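Local structure of high affinity transport system protein p37 (Mycoplasma hyorhinis, 3EKI) at residues 247-252 against 303-308; 217-222 against 260-265; 45-50 against 97-102. The protein serves as the extracytoplasmic substrate-binding lipoprotein of a high-affinity transport system and binds thiamine diphosphate. All blocks are in the same frame, centred on the assembly; numbering follows the deposited sequence.

Contact 1: residues 247-252 against 303-308; sequences GILHGK and HIAFSE
The ring of Phe306 takes two neighbours from strand 248-250 on one face. The CG2 methyl of Ile248 sits over it in a CH-pi contact, 4.1 Å from the ring centroid and 27° off the normal, nearest to CZ. Toward the rim of the same face, the carbonyl oxygen of Leu249 stands 3.7 Å above the plane. His250 comes in obliquely through CB, which lies 3.7 Å from Phe306 CD2. Phe306 CG stands anti to the carbonyl carbon (chi1 -57°), beside the backbone N, and CB points toward strand 248-250; a broad flat residue suits a place where branched aliphatic and backbone atoms must be covered together. The imidazole of His250 turns away, and ND1 gives its N-H in the ring plane to Gly251 O.

The backbones run parallel. Leu249 N bonds to Ile304 O in an almost straight line (2.8 Å), and Leu249 O receives Phe306 N. Gly247 O is gripped twice, by His303 N and by Ile304 N. Gly247 is the first residue beyond the preceding helix and has positive phi, at which a CB would press on the carbonyl oxygen of the residue before. Ile248 and Ile304 meet on one face of the sheet. On the other, the single methyl of Ala305, CB, meets Leu249 CB at 3.8 Å.

Strand 248-250 lies between 288-290 and 304-308, and 217-223 follows on the far side of 304-308. Phe306 packs against Ile219 of that strand and against Glu262 and Leu266 of helix 256-269.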
ATOM      1  N   GLY A 247     -17.345  16.777  -5.890  1.00  7.21           N
ATOM      2  CA  GLY A 247     -17.175  15.512  -6.586  1.00  7.67           C
ATOM      3  C   GLY A 247     -15.965  14.756  -6.077  1.00 10.23           C
ATOM      4  O   GLY A 247     -14.841  15.246  -6.182  1.00  7.25           O
ATOM      5  N   ILE A 248     -16.185  13.552  -5.549  1.00  7.66           N
ATOM      6  CA  ILE A 248     -15.105  12.766  -4.977  1.00  6.13           C
ATOM      7  C   ILE A 248     -14.810  11.497  -5.770  1.00  7.22           C
ATOM      8  O   ILE A 248     -15.687  10.652  -5.977  1.00  9.18           O
ATOM      9  CB  ILE A 248     -15.478  12.384  -3.540  1.00  9.08           C
ATOM     10  CG1 ILE A 248     -15.669  13.574  -2.607  1.00  7.44           C
ATOM     11  CG2 ILE A 248     -14.448  11.411  -2.973  1.00  9.79           C
ATOM     12  CD1 ILE A 248     -16.266  13.235  -1.258  1.00  8.04           C
ATOM     13  N   LEU A 249     -13.569  11.374  -6.188  1.00  7.68           N
ATOM     14  CA  LEU A 249     -13.045  10.140  -6.776  1.00  5.22           C
ATOM     15  C   LEU A 249     -12.464   9.254  -5.685  1.00  8.03           C
ATOM     16  O   LEU A 249     -11.790   9.749  -4.784  1.00  7.23           O
ATOM     17  CB  LEU A 249     -11.931  10.419  -7.752  1.00  6.79           C
ATOM     18  CG  LEU A 249     -12.189  11.286  -8.967  1.00 14.09           C
ATOM     19  CD1 LEU A 249     -10.946  11.270  -9.856  1.00 15.04           C
ATOM     20  CD2 LEU A 249     -13.413  10.816  -9.747  1.00 20.01           C
ATOM     21  N   HIS A 250     -12.713   7.951  -5.785  1.00  7.61           N
ATOM     22  CA  HIS A 250     -12.313   7.012  -4.767  1.00  5.21           C
ATOM     23  C   HIS A 250     -12.000   5.656  -5.385  1.00  7.33           C
ATOM     24  O   HIS A 250     -12.313   5.444  -6.556  1.00  7.92           O
ATOM     25  CB  HIS A 250     -13.489   6.908  -3.766  1.00  6.60           C
ATOM     26  CG  HIS A 250     -14.755   6.487  -4.444  1.00  9.13           C
ATOM     27  ND1 HIS A 250     -15.025   5.142  -4.631  1.00 10.56           N
ATOM     28  CD2 HIS A 250     -15.797   7.124  -5.026  1.00 10.54           C
ATOM     29  CE1 HIS A 250     -16.176   4.987  -5.268  1.00 12.02           C
ATOM     30  NE2 HIS A 250     -16.682   6.193  -5.529  1.00 11.87           N
ATOM     31  N   GLY A 251     -11.430   4.749  -4.598  1.00 10.00           N
ATOM     32  CA  GLY A 251     -11.250   3.359  -5.032  1.00  7.47           C
ATOM     33  C   GLY A 251     -12.419   2.500  -4.581  1.00  9.22           C
ATOM     34  O   GLY A 251     -13.517   2.938  -4.199  1.00  9.16           O
ATOM     35  N   LYS A 252     -12.202   1.177  -4.625  1.00  9.55           N
ATOM     36  CA  LYS A 252     -13.261   0.273  -4.184  1.00  6.04           C
ATOM     37  C   LYS A 252     -13.508   0.413  -2.698  1.00  7.75           C
ATOM     38  O   LYS A 252     -12.626   0.766  -1.908  1.00  9.09           O
ATOM     39  CB  LYS A 252     -12.850  -1.174  -4.488  1.00 10.67           C
ATOM     40  CG  LYS A 252     -12.703  -1.481  -5.967  1.00 17.78           C
ATOM     41  CD  LYS A 252     -12.743  -2.990  -6.213  1.00 39.54           C
ATOM     42  CE  LYS A 252     -12.492  -3.314  -7.681  1.00 48.28           C
ATOM     43  NZ  LYS A 252     -11.384  -4.293  -7.855  1.00 70.03           N
ATOM     44  N   HIS A 303     -13.436  17.147  -8.248  1.00  5.33           N
ATOM     45  CA  HIS A 303     -12.347  17.980  -7.740  1.00  7.52           C
ATOM     46  C   HIS A 303     -11.653  17.462  -6.495  1.00  6.37           C
ATOM     47  O   HIS A 303     -10.739  18.114  -5.993  1.00  7.57           O
ATOM     48  CB  HIS A 303     -12.868  19.400  -7.422  1.00  8.56           C
ATOM     49  CG  HIS A 303     -13.500  20.039  -8.625  1.00  7.78           C
ATOM     50  ND1 HIS A 303     -14.806  19.824  -8.976  1.00 15.45           N
ATOM     51  CD2 HIS A 303     -12.996  20.881  -9.563  1.00 10.38           C
ATOM     52  CE1 HIS A 303     -15.098  20.514 -10.084  1.00 17.53           C
ATOM     53  NE2 HIS A 303     -14.009  21.162 -10.460  1.00 13.38           N
ATOM     54  N   ILE A 304     -12.060  16.286  -5.997  1.00  5.57           N
ATOM     55  CA  ILE A 304     -11.441  15.664  -4.838  1.00  6.69           C
ATOM     56  C   ILE A 304     -11.077  14.230  -5.198  1.00  5.10           C
ATOM     57  O   ILE A 304     -11.864  13.628  -5.935  1.00  6.36           O
ATOM     58  CB  ILE A 304     -12.398  15.746  -3.644  1.00  6.78           C
ATOM     59  CG1 ILE A 304     -12.753  17.206  -3.292  1.00  8.62           C
ATOM     60  CG2 ILE A 304     -11.870  15.002  -2.435  1.00  9.44           C
ATOM     61  CD1 ILE A 304     -14.102  17.309  -2.616  1.00 10.13           C
ATOM     62  N   ALA A 305      -9.942  13.727  -4.741  1.00  5.00           N
ATOM     63  CA  ALA A 305      -9.618  12.333  -5.018  1.00  7.17           C
ATOM     64  C   ALA A 305      -8.835  11.693  -3.881  1.00  7.78           C
ATOM     65  O   ALA A 305      -8.051  12.340  -3.184  1.00  5.62           O
ATOM     66  CB  ALA A 305      -8.826  12.172  -6.304  1.00  8.98           C
ATOM     67  N   PHE A 306      -9.080  10.386  -3.701  1.00  4.94           N
ATOM     68  CA  PHE A 306      -8.335   9.612  -2.723  1.00  6.23           C
ATOM     69  C   PHE A 306      -7.208   8.830  -3.393  1.00  6.47           C
ATOM     70  O   PHE A 306      -7.437   8.329  -4.493  1.00  6.98           O
ATOM     71  CB  PHE A 306      -9.261   8.621  -2.036  1.00  7.59           C
ATOM     72  CG  PHE A 306     -10.475   9.178  -1.329  1.00  5.65           C
ATOM     73  CD1 PHE A 306     -10.538  10.526  -0.985  1.00  6.94           C
ATOM     74  CD2 PHE A 306     -11.526   8.336  -0.994  1.00  4.37           C
ATOM     75  CE1 PHE A 306     -11.663  11.003  -0.327  1.00  6.79           C
ATOM     76  CE2 PHE A 306     -12.641   8.828  -0.368  1.00  7.59           C
ATOM     77  CZ  PHE A 306     -12.697  10.162  -0.006  1.00  6.77           C
ATOM     78  N   SER A 307      -6.070   8.739  -2.705  1.00  8.34           N
ATOM     79  CA  SER A 307      -5.024   7.841  -3.193  1.00  8.40           C
ATOM     80  C   SER A 307      -4.114   7.436  -2.061  1.00  7.38           C
ATOM     81  O   SER A 307      -4.166   7.945  -0.940  1.00  6.38           O
ATOM     82  CB  SER A 307      -4.191   8.497  -4.292  1.00  7.59           C
ATOM     83  OG  SER A 307      -3.260   9.385  -3.705  1.00 10.97           O
ATOM     84  N   GLU A 308      -3.227   6.477  -2.383  1.00  6.20           N
ATOM     85  CA  GLU A 308      -2.114   6.216  -1.501  1.00  5.23           C
ATOM     86  C   GLU A 308      -1.279   7.480  -1.338  1.00  6.17           C
ATOM     87  O   GLU A 308      -1.070   8.187  -2.322  1.00  7.12           O
ATOM     88  CB  GLU A 308      -1.224   5.120  -2.110  1.00  8.92           C
ATOM     89  CG  GLU A 308      -1.920   3.857  -2.559  1.00 10.32           C
ATOM     90  CD  GLU A 308      -2.371   3.875  -3.997  1.00 17.99           C
ATOM     91  OE1 GLU A 308      -2.476   2.759  -4.576  1.00 15.85           O
ATOM     92  OE2 GLU A 308      -2.621   4.970  -4.560  1.00 12.80           O
TER

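Contact 2: residues 217-222 against 260-265; sequences GMIWIK and KLEETI
Glu262 reaches from helix 260-265 to the backbone of strand 217-222 and, with Ile219 and Gly217, carries most of the contact. Its CG starts beside its own backbone N, and a bend at chi2 (87°) then turns CD toward the start of the strand. OE2 of the carboxyl group ends 3.2 Å from Met218 N, but the bond is weak, its N-H...O angle only 125°; the N-H also pairs with Ser307 O of the adjacent strand, probably its main partner. Glu262 OE2 also lies 3.3 Å from Met218 O, and Ser307 O is close as well, oxygens that would repel an ionised carboxylate. Such a buried cluster of oxygens would be expected to raise the pKa of Glu262, and a protonated carboxyl would be consistent with it.

Gly217 makes this approach possible. Its CA is 3.4 Å from Glu262 OE2, and a CB would clash with that oxygen. Leu261, just before Glu262 on the helix, brings CD1 to within 4.1 Å of Gly217 N, while its side chain is about 6 Å from the bound thiamine diphosphate.

The helix belongs to the beta-alpha-beta crossover that joins strand 248-250 to strand 288-290, and it crosses strand 217-222 at 64°. That strand runs antiparallel to both its neighbours, 304-308 and 331-337, as does the corresponding strand in type II periplasmic binding proteins.

Ile219 supplies the apolar half. Its CG1 lies 3.8 Å from Glu262 CG, the two side chains sliding past each other in opposite directions, so isoleucine rests against the aliphatic stem of the glutamate. Farther along the helix, Ile219 CD1 approaches Ile265 CG2 at 4.4 Å, and Ile265 in turn touches Trp235 of helix 225-236.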
ATOM      1  N   GLY A 217      -3.101   6.979   3.324  1.00  6.74           N
ATOM      2  CA  GLY A 217      -3.786   7.522   2.189  1.00  5.86           C
ATOM      3  C   GLY A 217      -3.625   9.055   2.187  1.00  5.42           C
ATOM      4  O   GLY A 217      -2.968   9.618   3.060  1.00  6.21           O
ATOM      5  N   MET A 218      -4.226   9.639   1.159  1.00  4.21           N
ATOM      6  CA  MET A 218      -4.193  11.107   1.083  1.00  4.87           C
ATOM      7  C   MET A 218      -5.399  11.586   0.307  1.00  6.33           C
ATOM      8  O   MET A 218      -5.981  10.851  -0.484  1.00  6.01           O
ATOM      9  CB  MET A 218      -2.920  11.592   0.427  1.00  6.46           C
ATOM     10  CG  MET A 218      -2.752  11.235  -1.026  1.00  9.63           C
ATOM     11  SD  MET A 218      -1.206  11.842  -1.712  1.00 10.94           S
ATOM     12  CE  MET A 218      -1.507  13.597  -1.743  1.00  7.35           C
ATOM     13  N   ILE A 219      -5.775  12.833   0.545  1.00  6.36           N
ATOM     14  CA  ILE A 219      -6.853  13.469  -0.184  1.00  5.33           C
ATOM     15  C   ILE A 219      -6.268  14.611  -1.033  1.00  4.32           C
ATOM     16  O   ILE A 219      -5.626  15.463  -0.437  1.00  7.36           O
ATOM     17  CB  ILE A 219      -7.938  14.028   0.755  1.00  5.33           C
ATOM     18  CG1 ILE A 219      -8.553  12.930   1.634  1.00  7.94           C
ATOM     19  CG2 ILE A 219      -9.011  14.782  -0.012  1.00  5.72           C
ATOM     20  CD1 ILE A 219      -9.549  13.353   2.670  1.00 10.41           C
ATOM     21  N   TRP A 220      -6.540  14.543  -2.308  1.00  5.59           N
ATOM     22  CA  TRP A 220      -6.196  15.546  -3.297  1.00  6.37           C
ATOM     23  C   TRP A 220      -7.393  16.443  -3.583  1.00  5.09           C
ATOM     24  O   TRP A 220      -8.529  16.002  -3.538  1.00  7.41           O
ATOM     25  CB  TRP A 220      -5.818  14.909  -4.616  1.00  6.03           C
ATOM     26  CG  TRP A 220      -4.631  14.032  -4.667  1.00  5.97           C
ATOM     27  CD1 TRP A 220      -4.604  12.669  -4.477  1.00  8.94           C
ATOM     28  CD2 TRP A 220      -3.271  14.415  -4.918  1.00  9.71           C
ATOM     29  NE1 TRP A 220      -3.323  12.195  -4.604  1.00  8.87           N
ATOM     30  CE2 TRP A 220      -2.483  13.247  -4.875  1.00 12.63           C
ATOM     31  CE3 TRP A 220      -2.648  15.643  -5.186  1.00 11.76           C
ATOM     32  CZ2 TRP A 220      -1.111  13.247  -5.081  1.00  9.31           C
ATOM     33  CZ3 TRP A 220      -1.278  15.619  -5.386  1.00 18.48           C
ATOM     34  CH2 TRP A 220      -0.519  14.446  -5.334  1.00 11.52           C
ATOM     35  N   ILE A 221      -7.079  17.693  -3.947  1.00  5.73           N
ATOM     36  CA  ILE A 221      -8.030  18.638  -4.502  1.00  4.01           C
ATOM     37  C   ILE A 221      -7.466  19.228  -5.787  1.00  5.38           C
ATOM     38  O   ILE A 221      -6.253  19.289  -5.959  1.00  6.02           O
ATOM     39  CB  ILE A 221      -8.416  19.714  -3.482  1.00  6.16           C
ATOM     40  CG1 ILE A 221      -7.261  20.578  -3.012  1.00  7.25           C
ATOM     41  CG2 ILE A 221      -9.122  19.024  -2.290  1.00  9.66           C
ATOM     42  CD1 ILE A 221      -7.692  21.765  -2.157  1.00  8.95           C
ATOM     43  N   LYS A 222      -8.409  19.598  -6.668  1.00  6.78           N
ATOM     44  CA  LYS A 222      -8.011  20.115  -7.982  1.00  6.21           C
ATOM     45  C   LYS A 222      -8.954  21.227  -8.398  1.00 10.72           C
ATOM     46  O   LYS A 222     -10.147  21.080  -8.173  1.00 10.14           O
ATOM     47  CB  LYS A 222      -8.031  19.020  -9.030  1.00  9.45           C
ATOM     48  CG  LYS A 222      -7.801  19.478 -10.448  1.00 11.58           C
ATOM     49  CD  LYS A 222      -8.757  19.046 -11.493  1.00 18.85           C
ATOM     50  CE  LYS A 222     -10.190  18.758 -11.150  1.00 13.84           C
ATOM     51  NZ  LYS A 222     -11.006  18.375 -12.302  1.00 14.30           N
ATOM     52  N   LYS A 260     -11.302   3.682   2.873  1.00  4.84           N
ATOM     53  CA  LYS A 260     -11.615   3.685   4.287  1.00  6.69           C
ATOM     54  C   LYS A 260     -10.782   4.676   5.083  1.00  6.95           C
ATOM     55  O   LYS A 260     -11.336   5.337   5.973  1.00  8.19           O
ATOM     56  CB  LYS A 260     -11.471   2.265   4.891  1.00  5.90           C
ATOM     57  CG  LYS A 260     -12.402   1.263   4.251  1.00 12.49           C
ATOM     58  CD  LYS A 260     -12.127  -0.162   4.713  1.00 25.38           C
ATOM     59  CE  LYS A 260     -13.414  -0.915   5.010  1.00 38.58           C
ATOM     60  NZ  LYS A 260     -13.852  -1.727   3.838  1.00 54.80           N
ATOM     61  N   LEU A 261      -9.493   4.838   4.831  1.00  6.84           N
ATOM     62  CA  LEU A 261      -8.708   5.766   5.652  1.00  7.76           C
ATOM     63  C   LEU A 261      -9.173   7.199   5.425  1.00  6.83           C
ATOM     64  O   LEU A 261      -9.175   7.988   6.370  1.00  7.78           O
ATOM     65  CB  LEU A 261      -7.213   5.634   5.373  1.00  8.29           C
ATOM     66  CG  LEU A 261      -6.633   4.309   5.879  1.00 10.55           C
ATOM     67  CD1 LEU A 261      -5.241   4.094   5.291  1.00 11.41           C
ATOM     68  CD2 LEU A 261      -6.579   4.292   7.392  1.00  9.30           C
ATOM     69  N   GLU A 262      -9.517   7.520   4.187  1.00  7.29           N
ATOM     70  CA  GLU A 262     -10.008   8.870   3.881  1.00  6.88           C
ATOM     71  C   GLU A 262     -11.410   9.070   4.455  1.00 11.31           C
ATOM     72  O   GLU A 262     -11.714  10.161   4.939  1.00  7.73           O
ATOM     73  CB  GLU A 262      -9.989   9.129   2.370  1.00  7.06           C
ATOM     74  CG  GLU A 262      -8.602   9.179   1.773  1.00  8.44           C
ATOM     75  CD  GLU A 262      -7.985   7.863   1.346  1.00  9.76           C
ATOM     76  OE1 GLU A 262      -8.595   6.799   1.572  1.00  7.54           O
ATOM     77  OE2 GLU A 262      -6.879   7.939   0.758  1.00  8.81           O
ATOM     78  N   GLU A 263     -12.258   8.033   4.364  1.00  7.45           N
ATOM     79  CA  GLU A 263     -13.573   8.116   4.999  1.00  8.09           C
ATOM     80  C   GLU A 263     -13.450   8.501   6.459  1.00  6.76           C
ATOM     81  O   GLU A 263     -14.170   9.363   6.982  1.00  8.71           O
ATOM     82  CB  GLU A 263     -14.319   6.783   4.862  1.00 10.26           C
ATOM     83  CG  GLU A 263     -15.567   6.649   5.742  1.00  8.06           C
ATOM     84  CD  GLU A 263     -16.244   5.336   5.445  1.00 13.36           C
ATOM     85  OE1 GLU A 263     -17.428   5.285   5.104  1.00 17.90           O
ATOM     86  OE2 GLU A 263     -15.549   4.289   5.545  1.00 19.32           O
ATOM     87  N   THR A 264     -12.528   7.884   7.205  1.00  6.96           N
ATOM     88  CA  THR A 264     -12.286   8.213   8.597  1.00  7.79           C
ATOM     89  C   THR A 264     -11.900   9.682   8.792  1.00  8.40           C
ATOM     90  O   THR A 264     -12.443  10.345   9.686  1.00  8.34           O
ATOM     91  CB  THR A 264     -11.150   7.338   9.178  1.00 11.02           C
ATOM     92  OG1 THR A 264     -11.589   5.971   9.172  1.00 10.35           O
ATOM     93  CG2 THR A 264     -10.847   7.669  10.624  1.00  8.32           C
ATOM     94  N   ILE A 265     -10.975  10.194   7.980  1.00  7.31           N
ATOM     95  CA  ILE A 265     -10.613  11.613   8.119  1.00  7.76           C
ATOM     96  C   ILE A 265     -11.810  12.553   7.893  1.00  7.58           C
ATOM     97  O   ILE A 265     -12.005  13.506   8.653  1.00  7.66           O
ATOM     98  CB  ILE A 265      -9.479  11.949   7.142  1.00  7.99           C
ATOM     99  CG1 ILE A 265      -8.164  11.201   7.446  1.00  9.77           C
ATOM    100  CG2 ILE A 265      -9.205  13.436   7.093  1.00  7.99           C
ATOM    101  CD1 ILE A 265      -7.695  11.310   8.883  1.00  7.92           C
TER

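Contact 3: residues 45-50 against 97-102; sequences SITFGV and DFKVTP. With CA (calcium ion), chain D.
Ser45 meets Lys99 across the strand pair while its backbone binds a calcium ion: Ser45 O is a ligand at 2.4 Å, and a water on the same ion also hydrogen-bonds to Ser45 OG and Thr47 OG1. Two waters complete the part of the shell formed here. Asp43, Pro118 and Asp121 supply the other protein ligands. Lys99 is bent at chi3 (-127°), which places CE 3.2 Å from Ser45 OG. Thr47, on the same face, gives its two branches different tasks: OG1 holds the calcium-bound water at 2.7 Å, and CG2 meets Thr101 CG2 at 3.7 Å, the two side chains crossing at about a right angle. A beta-branched threonine suits position 47, where one branch must be polar and the other apolar.

The other face, with Ile46, Phe48, Val50, Phe98 and Val100, is apolar. Ile46 lies beside Phe98, pointing the same way, and Ile46 CG2 lies 3.6 Å from Phe98 CE2. Phe48 touches the same ring through CZ, the two ring planes at 50°. Val50 CG1 and Val100 CG1 close the row at 3.9 Å. Phe98 and Val100 also pack against helix 64-85, and Ile46 and Phe98 against Ile360 of helix 354-369.

Five backbone hydrogen bonds join the strands, from Ile46 N to Asp97 O (2.8 Å, nearly straight) through to Val50 N and Thr101 O. Two parallel strands linked through helix 64-85, which covers their apolar face, form a beta-alpha-beta unit, the building block of the alpha/beta lobes of periplasmic binding proteins.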
ATOM      1  N   SER A  45       7.899 -28.487  -0.658  1.00  7.19           N
ATOM      2  CA  SER A  45       7.624 -27.613  -1.788  1.00  8.08           C
ATOM      3  C   SER A  45       6.863 -26.396  -1.259  1.00 12.40           C
ATOM      4  O   SER A  45       5.771 -26.562  -0.695  1.00  9.91           O
ATOM      5  CB  SER A  45       6.812 -28.328  -2.866  1.00 11.78           C
ATOM      6  OG  SER A  45       6.324 -27.430  -3.853  1.00 15.43           O
ATOM      7  N   ILE A  46       7.415 -25.198  -1.392  1.00  7.70           N
ATOM      8  CA  ILE A  46       6.708 -24.010  -0.931  1.00  5.40           C
ATOM      9  C   ILE A  46       6.392 -23.169  -2.165  1.00  8.61           C
ATOM     10  O   ILE A  46       7.299 -22.890  -2.931  1.00  9.42           O
ATOM     11  CB  ILE A  46       7.542 -23.282   0.121  1.00  6.41           C
ATOM     12  CG1 ILE A  46       7.666 -24.034   1.451  1.00  7.43           C
ATOM     13  CG2 ILE A  46       7.023 -21.868   0.358  1.00  8.98           C
ATOM     14  CD1 ILE A  46       6.389 -23.970   2.273  1.00 13.54           C
ATOM     15  N   THR A  47       5.126 -22.822  -2.304  1.00  7.01           N
ATOM     16  CA  THR A  47       4.648 -21.990  -3.393  1.00  8.00           C
ATOM     17  C   THR A  47       4.113 -20.660  -2.866  1.00  8.43           C
ATOM     18  O   THR A  47       3.184 -20.675  -2.057  1.00  7.38           O
ATOM     19  CB  THR A  47       3.541 -22.720  -4.179  1.00  9.50           C
ATOM     20  OG1 THR A  47       4.068 -23.930  -4.736  1.00  8.83           O
ATOM     21  CG2 THR A  47       3.056 -21.867  -5.342  1.00 12.48           C
ATOM     22  N   PHE A  48       4.684 -19.550  -3.309  1.00  8.00           N
ATOM     23  CA  PHE A  48       4.198 -18.206  -3.038  1.00  7.66           C
ATOM     24  C   PHE A  48       3.194 -17.732  -4.091  1.00  7.65           C
ATOM     25  O   PHE A  48       3.409 -17.851  -5.303  1.00  9.47           O
ATOM     26  CB  PHE A  48       5.383 -17.239  -3.014  1.00  8.69           C
ATOM     27  CG  PHE A  48       6.450 -17.507  -1.960  1.00 14.54           C
ATOM     28  CD1 PHE A  48       6.188 -18.190  -0.787  1.00 14.14           C
ATOM     29  CD2 PHE A  48       7.739 -17.046  -2.166  1.00 25.02           C
ATOM     30  CE1 PHE A  48       7.206 -18.396   0.140  1.00 17.52           C
ATOM     31  CE2 PHE A  48       8.753 -17.236  -1.247  1.00 20.79           C
ATOM     32  CZ  PHE A  48       8.468 -17.901  -0.076  1.00 11.85           C
ATOM     33  N   GLY A  49       2.084 -17.151  -3.677  1.00  7.78           N
ATOM     34  CA  GLY A  49       1.146 -16.534  -4.595  1.00 10.65           C
ATOM     35  C   GLY A  49       1.694 -15.158  -4.934  1.00 13.12           C
ATOM     36  O   GLY A  49       2.149 -14.455  -4.026  1.00 15.84           O
ATOM     37  N   VAL A  50       1.668 -14.830  -6.220  1.00 11.03           N
ATOM     38  CA  VAL A  50       2.050 -13.497  -6.678  1.00 13.13           C
ATOM     39  C   VAL A  50       1.033 -13.041  -7.732  1.00 11.05           C
ATOM     40  O   VAL A  50       0.417 -13.856  -8.398  1.00 14.78           O
ATOM     41  CB  VAL A  50       3.454 -13.376  -7.284  1.00 18.13           C
ATOM     42  CG1 VAL A  50       4.516 -13.847  -6.302  1.00 17.08           C
ATOM     43  CG2 VAL A  50       3.534 -14.131  -8.605  1.00 25.20           C
ATOM     44  N   ASP A  97      12.046 -26.754  -2.032  1.00  8.58           N
ATOM     45  CA  ASP A  97      11.982 -26.046  -3.305  1.00  7.38           C
ATOM     46  C   ASP A  97      10.981 -24.892  -3.220  1.00  9.02           C
ATOM     47  O   ASP A  97       9.952 -25.012  -2.553  1.00  8.88           O
ATOM     48  CB  ASP A  97      11.518 -26.952  -4.441  1.00  9.74           C
ATOM     49  CG  ASP A  97      11.578 -26.252  -5.786  1.00 19.86           C
ATOM     50  OD1 ASP A  97      12.557 -25.504  -5.986  1.00 19.20           O
ATOM     51  OD2 ASP A  97      10.667 -26.430  -6.614  1.00 29.39           O
ATOM     52  N   PHE A  98      11.265 -23.779  -3.888  1.00 11.93           N
ATOM     53  CA  PHE A  98      10.353 -22.638  -3.864  1.00 11.65           C
ATOM     54  C   PHE A  98       9.878 -22.257  -5.267  1.00  9.62           C
ATOM     55  O   PHE A  98      10.698 -22.201  -6.188  1.00  9.33           O
ATOM     56  CB  PHE A  98      11.034 -21.436  -3.219  1.00  6.97           C
ATOM     57  CG  PHE A  98      11.271 -21.651  -1.728  1.00  6.21           C
ATOM     58  CD1 PHE A  98      12.398 -22.320  -1.281  1.00  6.41           C
ATOM     59  CD2 PHE A  98      10.343 -21.164  -0.795  1.00  8.15           C
ATOM     60  CE1 PHE A  98      12.616 -22.521   0.069  1.00  5.24           C
ATOM     61  CE2 PHE A  98      10.565 -21.350   0.543  1.00  8.75           C
ATOM     62  CZ  PHE A  98      11.708 -22.003   0.984  1.00  9.27           C
ATOM     63  N   LYS A  99       8.576 -22.012  -5.346  1.00  7.83           N
ATOM     64  CA  LYS A  99       7.874 -21.774  -6.597  1.00  7.86           C
ATOM     65  C   LYS A  99       6.944 -20.570  -6.398  1.00  6.86           C
ATOM     66  O   LYS A  99       6.752 -20.190  -5.257  1.00  7.93           O
ATOM     67  CB  LYS A  99       7.072 -22.989  -7.062  1.00 12.47           C
ATOM     68  CG  LYS A  99       7.884 -24.273  -7.173  1.00 18.71           C
ATOM     69  CD  LYS A  99       6.996 -25.370  -7.750  1.00 28.65           C
ATOM     70  CE  LYS A  99       6.982 -26.612  -6.879  1.00 37.48           C
ATOM     71  NZ  LYS A  99       5.842 -27.508  -7.247  1.00 51.99           N
ATOM     72  N   VAL A 100       6.406 -20.026  -7.476  1.00 12.66           N
ATOM     73  CA  VAL A 100       5.322 -19.054  -7.431  1.00  8.21           C
ATOM     74  C   VAL A 100       4.184 -19.586  -8.302  1.00 10.18           C
ATOM     75  O   VAL A 100       4.355 -20.425  -9.187  1.00 10.82           O
ATOM     76  CB  VAL A 100       5.675 -17.626  -7.885  1.00 16.13           C
ATOM     77  CG1 VAL A 100       6.707 -16.995  -6.973  1.00 17.05           C
ATOM     78  CG2 VAL A 100       6.182 -17.610  -9.326  1.00 19.38           C
ATOM     79  N   THR A 101       3.009 -19.054  -7.984  1.00 10.81           N
ATOM     80  CA  THR A 101       1.798 -19.336  -8.743  1.00 11.96           C
ATOM     81  C   THR A 101       1.077 -17.999  -8.942  1.00 20.14           C
ATOM     82  O   THR A 101       1.085 -17.177  -8.005  1.00 15.41           O
ATOM     83  CB  THR A 101       0.987 -20.433  -8.045  1.00 16.63           C
ATOM     84  OG1 THR A 101      -0.003 -20.945  -8.948  1.00 21.07           O
ATOM     85  CG2 THR A 101       0.237 -19.902  -6.830  1.00 18.92           C
ATOM     86  N   PRO A 102       0.516 -17.706 -10.114  1.00 14.68           N
ATOM     87  CA  PRO A 102      -0.221 -16.452 -10.300  1.00 14.61           C
ATOM     88  C   PRO A 102      -1.527 -16.438  -9.523  1.00 14.00           C
ATOM     89  O   PRO A 102      -2.242 -17.431  -9.505  1.00 17.79           O
ATOM     90  CB  PRO A 102      -0.554 -16.423 -11.801  1.00 17.08           C
ATOM     91  CG  PRO A 102      -0.542 -17.854 -12.212  1.00 22.52           C
ATOM     92  CD  PRO A 102       0.546 -18.476 -11.371  1.00 21.76           C
TER
HETATM   93 CA    CA D 601       3.396 -26.515  -0.851  1.00 11.60          CA
HETATM   94  O   HOH W   1       4.162 -26.187  -3.328  1.00 11.54           O
HETATM   95  O   HOH W   2       3.556 -28.901  -1.686  1.00 15.47           O

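In the fold
Contacts 1 and 2 share one mixed sheet: strands 304-308 and 217-223 are neighbours in it, joined by backbone bonds, and helix 256-269 follows strand 248-250 directly. Both are buried, and they touch where Phe306 packs on Glu262. Contact 3 lies about 35 Å from each, centre to centre, on the opposite side of the chain's centre, in a small parallel sheet, and is only partly buried. Contacts 1 and 3 are parallel strand pairs joined by backbone bonds, with apolar packing beside them; contact 2 is a helix on a strand, held by apolar packing around one buried carboxyl group. A calcium ion and its water, held by two hydroxyls, belong to contact 3, whereas Glu308 of contact 1 lines the thiamine diphosphate pocket.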